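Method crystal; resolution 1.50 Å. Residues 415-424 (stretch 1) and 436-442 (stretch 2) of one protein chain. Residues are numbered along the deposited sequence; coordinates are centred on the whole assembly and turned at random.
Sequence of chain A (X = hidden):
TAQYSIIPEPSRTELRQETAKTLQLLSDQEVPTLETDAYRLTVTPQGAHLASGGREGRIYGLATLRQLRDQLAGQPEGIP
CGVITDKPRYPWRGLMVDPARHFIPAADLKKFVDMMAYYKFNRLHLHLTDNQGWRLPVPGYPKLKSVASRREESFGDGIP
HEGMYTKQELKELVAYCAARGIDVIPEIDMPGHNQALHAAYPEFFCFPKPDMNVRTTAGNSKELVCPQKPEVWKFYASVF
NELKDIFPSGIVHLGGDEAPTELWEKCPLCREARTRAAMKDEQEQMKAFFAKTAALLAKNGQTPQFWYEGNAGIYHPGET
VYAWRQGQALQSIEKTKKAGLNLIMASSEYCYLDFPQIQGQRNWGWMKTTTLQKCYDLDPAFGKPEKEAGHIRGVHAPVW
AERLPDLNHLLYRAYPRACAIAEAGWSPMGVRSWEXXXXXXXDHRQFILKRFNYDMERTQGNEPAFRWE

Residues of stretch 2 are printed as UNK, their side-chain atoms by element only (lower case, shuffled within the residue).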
# COMPACT_ATOMS: atom_id res chain seq x y z
N TYR A 415 -7.57 -8.29 -6.34
CA TYR A 415 -8.89 -8.70 -5.88
C TYR A 415 -9.15 -10.17 -6.21
O TYR A 415 -8.70 -10.66 -7.25
CB TYR A 415 -9.99 -7.83 -6.50
CG TYR A 415 -9.96 -6.43 -5.93
CD1 TYR A 415 -10.66 -6.12 -4.77
CD2 TYR A 415 -9.16 -5.45 -6.51
CE1 TYR A 415 -10.59 -4.87 -4.21
CE2 TYR A 415 -9.09 -4.18 -5.96
CZ TYR A 415 -9.79 -3.90 -4.80
OH TYR A 415 -9.73 -2.66 -4.23
N PRO A 416 -9.88 -10.90 -5.35
CA PRO A 416 -10.56 -10.44 -4.13
C PRO A 416 -9.71 -10.44 -2.86
O PRO A 416 -10.26 -10.16 -1.80
CB PRO A 416 -11.68 -11.46 -3.96
CG PRO A 416 -11.08 -12.72 -4.49
CD PRO A 416 -10.30 -12.27 -5.71
N ARG A 417 -8.41 -10.74 -2.93
CA ARG A 417 -7.62 -10.76 -1.69
C ARG A 417 -7.62 -9.42 -0.98
O ARG A 417 -7.62 -9.38 0.26
CB ARG A 417 -6.22 -11.31 -1.92
CG ARG A 417 -6.22 -12.82 -2.14
CD ARG A 417 -4.85 -13.35 -2.54
NE ARG A 417 -4.41 -12.75 -3.79
CZ ARG A 417 -3.24 -13.00 -4.38
NH1 ARG A 417 -2.40 -13.88 -3.84
NH2 ARG A 417 -2.92 -12.39 -5.51
N ALA A 418 -7.67 -8.31 -1.72
CA ALA A 418 -7.75 -7.00 -1.07
C ALA A 418 -9.00 -6.88 -0.19
O ALA A 418 -8.97 -6.15 0.80
CB ALA A 418 -7.71 -5.87 -2.10
N CYS A 419 -10.09 -7.57 -0.55
CA CYS A 419 -11.28 -7.58 0.31
C CYS A 419 -10.98 -8.22 1.65
O CYS A 419 -11.46 -7.76 2.70
CB CYS A 419 -12.41 -8.36 -0.38
SG CYS A 419 -12.80 -7.80 -2.05
N ALA A 420 -10.19 -9.30 1.65
CA ALA A 420 -9.81 -9.96 2.89
C ALA A 420 -8.87 -9.08 3.71
O ALA A 420 -9.02 -8.98 4.93
CB ALA A 420 -9.16 -11.32 2.59
N ILE A 421 -7.91 -8.44 3.04
CA ILE A 421 -7.04 -7.49 3.73
C ILE A 421 -7.86 -6.37 4.36
O ILE A 421 -7.59 -5.95 5.49
CB ILE A 421 -5.97 -6.94 2.76
CG1 ILE A 421 -5.06 -8.06 2.25
CG2 ILE A 421 -5.16 -5.82 3.42
CD1 ILE A 421 -4.19 -8.69 3.33
N ALA A 422 -8.86 -5.86 3.63
CA ALA A 422 -9.71 -4.79 4.16
C ALA A 422 -10.38 -5.22 5.45
O ALA A 422 -10.45 -4.46 6.42
CB ALA A 422 -10.76 -4.38 3.12
N GLU A 423 -10.89 -6.46 5.48
CA GLU A 423 -11.55 -6.96 6.68
C GLU A 423 -10.55 -7.21 7.81
O GLU A 423 -10.85 -6.97 8.98
CB GLU A 423 -12.39 -8.20 6.34
CG GLU A 423 -13.16 -8.76 7.53
CD GLU A 423 -14.50 -9.39 7.15
OE1 GLU A 423 -15.28 -8.74 6.42
OE2 GLU A 423 -14.78 -10.53 7.59
N ALA A 424 -9.34 -7.66 7.47
CA ALA A 424 -8.31 -7.85 8.49
C ALA A 424 -7.91 -6.52 9.14
O ALA A 424 -7.61 -6.47 10.34
CB ALA A 424 -7.08 -8.53 7.88
N UNK A 436 -18.36 -16.51 7.16
CA UNK A 436 -19.13 -15.30 6.89
C UNK A 436 -18.51 -14.49 5.77
O UNK A 436 -19.22 -13.98 4.90
c UNK A 436 -19.27 -14.46 8.16
o UNK A 436 -21.45 -13.61 7.67
n UNK A 436 -19.87 -12.10 8.21
c UNK A 436 -20.29 -13.35 7.99
N UNK A 437 -17.19 -14.35 5.78
CA UNK A 437 -16.52 -13.58 4.73
C UNK A 437 -16.79 -14.20 3.36
O UNK A 437 -17.11 -13.49 2.40
c UNK A 437 -13.48 -10.84 2.77
c UNK A 437 -14.19 -11.45 3.79
c UNK A 437 -12.83 -11.62 1.82
c UNK A 437 -14.25 -12.84 3.89
c UNK A 437 -13.60 -13.61 2.94
c UNK A 437 -12.89 -13.01 1.91
c UNK A 437 -15.02 -13.50 5.00
N UNK A 438 -16.64 -15.52 3.26
CA UNK A 438 -16.85 -16.21 1.99
C UNK A 438 -18.28 -16.02 1.49
O UNK A 438 -18.50 -15.82 0.29
c UNK A 438 -16.53 -17.70 2.16
n UNK A 438 -17.72 -20.50 1.71
n UNK A 438 -16.72 -21.93 3.20
n UNK A 438 -19.01 -21.82 3.08
c UNK A 438 -17.82 -21.42 2.66
c UNK A 438 -16.54 -18.50 0.87
c UNK A 438 -16.46 -19.99 1.18
N UNK A 439 -19.26 -16.07 2.40
CA UNK A 439 -20.64 -15.82 2.02
C UNK A 439 -20.80 -14.43 1.41
O UNK A 439 -21.37 -14.27 0.33
n UNK A 439 -24.44 -12.64 4.12
c UNK A 439 -23.66 -13.05 5.11
c UNK A 439 -21.54 -15.94 3.26
n UNK A 439 -23.19 -12.17 5.99
c UNK A 439 -23.79 -15.38 4.31
n UNK A 439 -23.32 -14.33 5.22
c UNK A 439 -22.98 -15.47 3.02
N UNK A 440 -20.27 -13.41 2.09
CA UNK A 440 -20.42 -12.04 1.60
C UNK A 440 -19.68 -11.84 0.28
O UNK A 440 -20.18 -11.14 -0.61
c UNK A 440 -19.88 -11.06 2.64
c UNK A 440 -20.57 -11.17 3.99
c UNK A 440 -18.61 -10.32 5.31
n UNK A 440 -18.06 -9.20 6.16
c UNK A 440 -20.07 -10.10 4.94
N UNK A 441 -18.49 -12.41 0.15
CA UNK A 441 -17.72 -12.20 -1.07
C UNK A 441 -18.44 -12.76 -2.29
O UNK A 441 -18.35 -12.19 -3.38
c UNK A 441 -14.33 -13.47 -2.21
c UNK A 441 -16.34 -12.83 -0.93
c UNK A 441 -14.99 -11.06 -2.12
c UNK A 441 -15.46 -12.51 -2.14
N UNK A 442 -19.16 -13.87 -2.12
CA UNK A 442 -19.97 -14.38 -3.22
C UNK A 442 -20.99 -13.35 -3.68
O UNK A 442 -21.18 -13.15 -4.88
c UNK A 442 -20.65 -15.68 -2.80
O HOH W 1 -17.03 -11.62 8.97

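Position 436 carries two side-chain carbons, the second bearing one oxygen and one nitrogen. The count would equally suit a carboxylate; the nitrogen beside the oxygen makes it an amide. Water 1 lies between this group and Glu423: it donates to Glu423 OE2 at 2.9 Å and accepts from the nitrogen at 436. The residue is Asn436, whose ND2 stands 3.0 Å from the oxygen of water 1, so it meets stretch 1 through solvent rather than directly.

Position 437 has one carbon leading to a ring of six carbons. The ring lies against the helix of stretch 1, at Cys419 and Ala420. This is Phe437. Its CZ comes within 3.5 Å of Ala420 N and 3.8 Å of Ala420 CB; the edge of the ring meets Glu423 OE1, with CD1 at 3.9 Å from that oxygen.

Position 438 shows three carbons, a nitrogen, then a carbon carrying two more nitrogens, a guanidinium. It touches nothing on stretch 1. It is Arg438, exposed.

Position 439 repeats that chain and is likewise out of reach of stretch 1. It is Arg439, and it works within its own helix: NE and NH2 both donate to Asn436 OD1, at 3.2 and 2.8 Å.

Position 440 is four carbons in a row ending in nitrogen, and that nitrogen reaches the carboxylate of Glu423. It is Lys440; NZ donates to Glu423 OE1 at 2.8 Å, a hydrogen bond within a salt bridge.

Position 441 has four carbons, forked at the second, and its branches pack on Pro416 and Cys419. It is Leu441, with CD2 3.8 Å from Pro416 CB and CD1 3.9 Å from Cys419 SG.

Position 442 has a single side-chain carbon, whose CB stays 10.0 Å from Pro416 CB. It is Ala442, exposed.

The contact follows helical periodicity. Lys440 and Leu441 follow Phe437 by three and four residues, and all three point CA-to-CB toward stretch 1; on stretch 1, Pro416, Cys419 and Glu423, in successive steps of three and four, point toward stretch 2. The helices run at 132°, their axes approaching to 11.4 Å, so the register reverses: Pro416 pairs with Leu441, Ala420 with Phe437. Apolar packing fills the middle and the Pro416 end, while the Glu423 end is polar, its two carboxylate oxygens serving Lys440 directly and Asn436 through water. The rule is compact: 298 Å² of buried surface, summed over both sides, combines an aromatic ring packed against Ala420 and Cys419 with one buried charge pair.

Stretch 2, residues 436-442: NFRRKLA
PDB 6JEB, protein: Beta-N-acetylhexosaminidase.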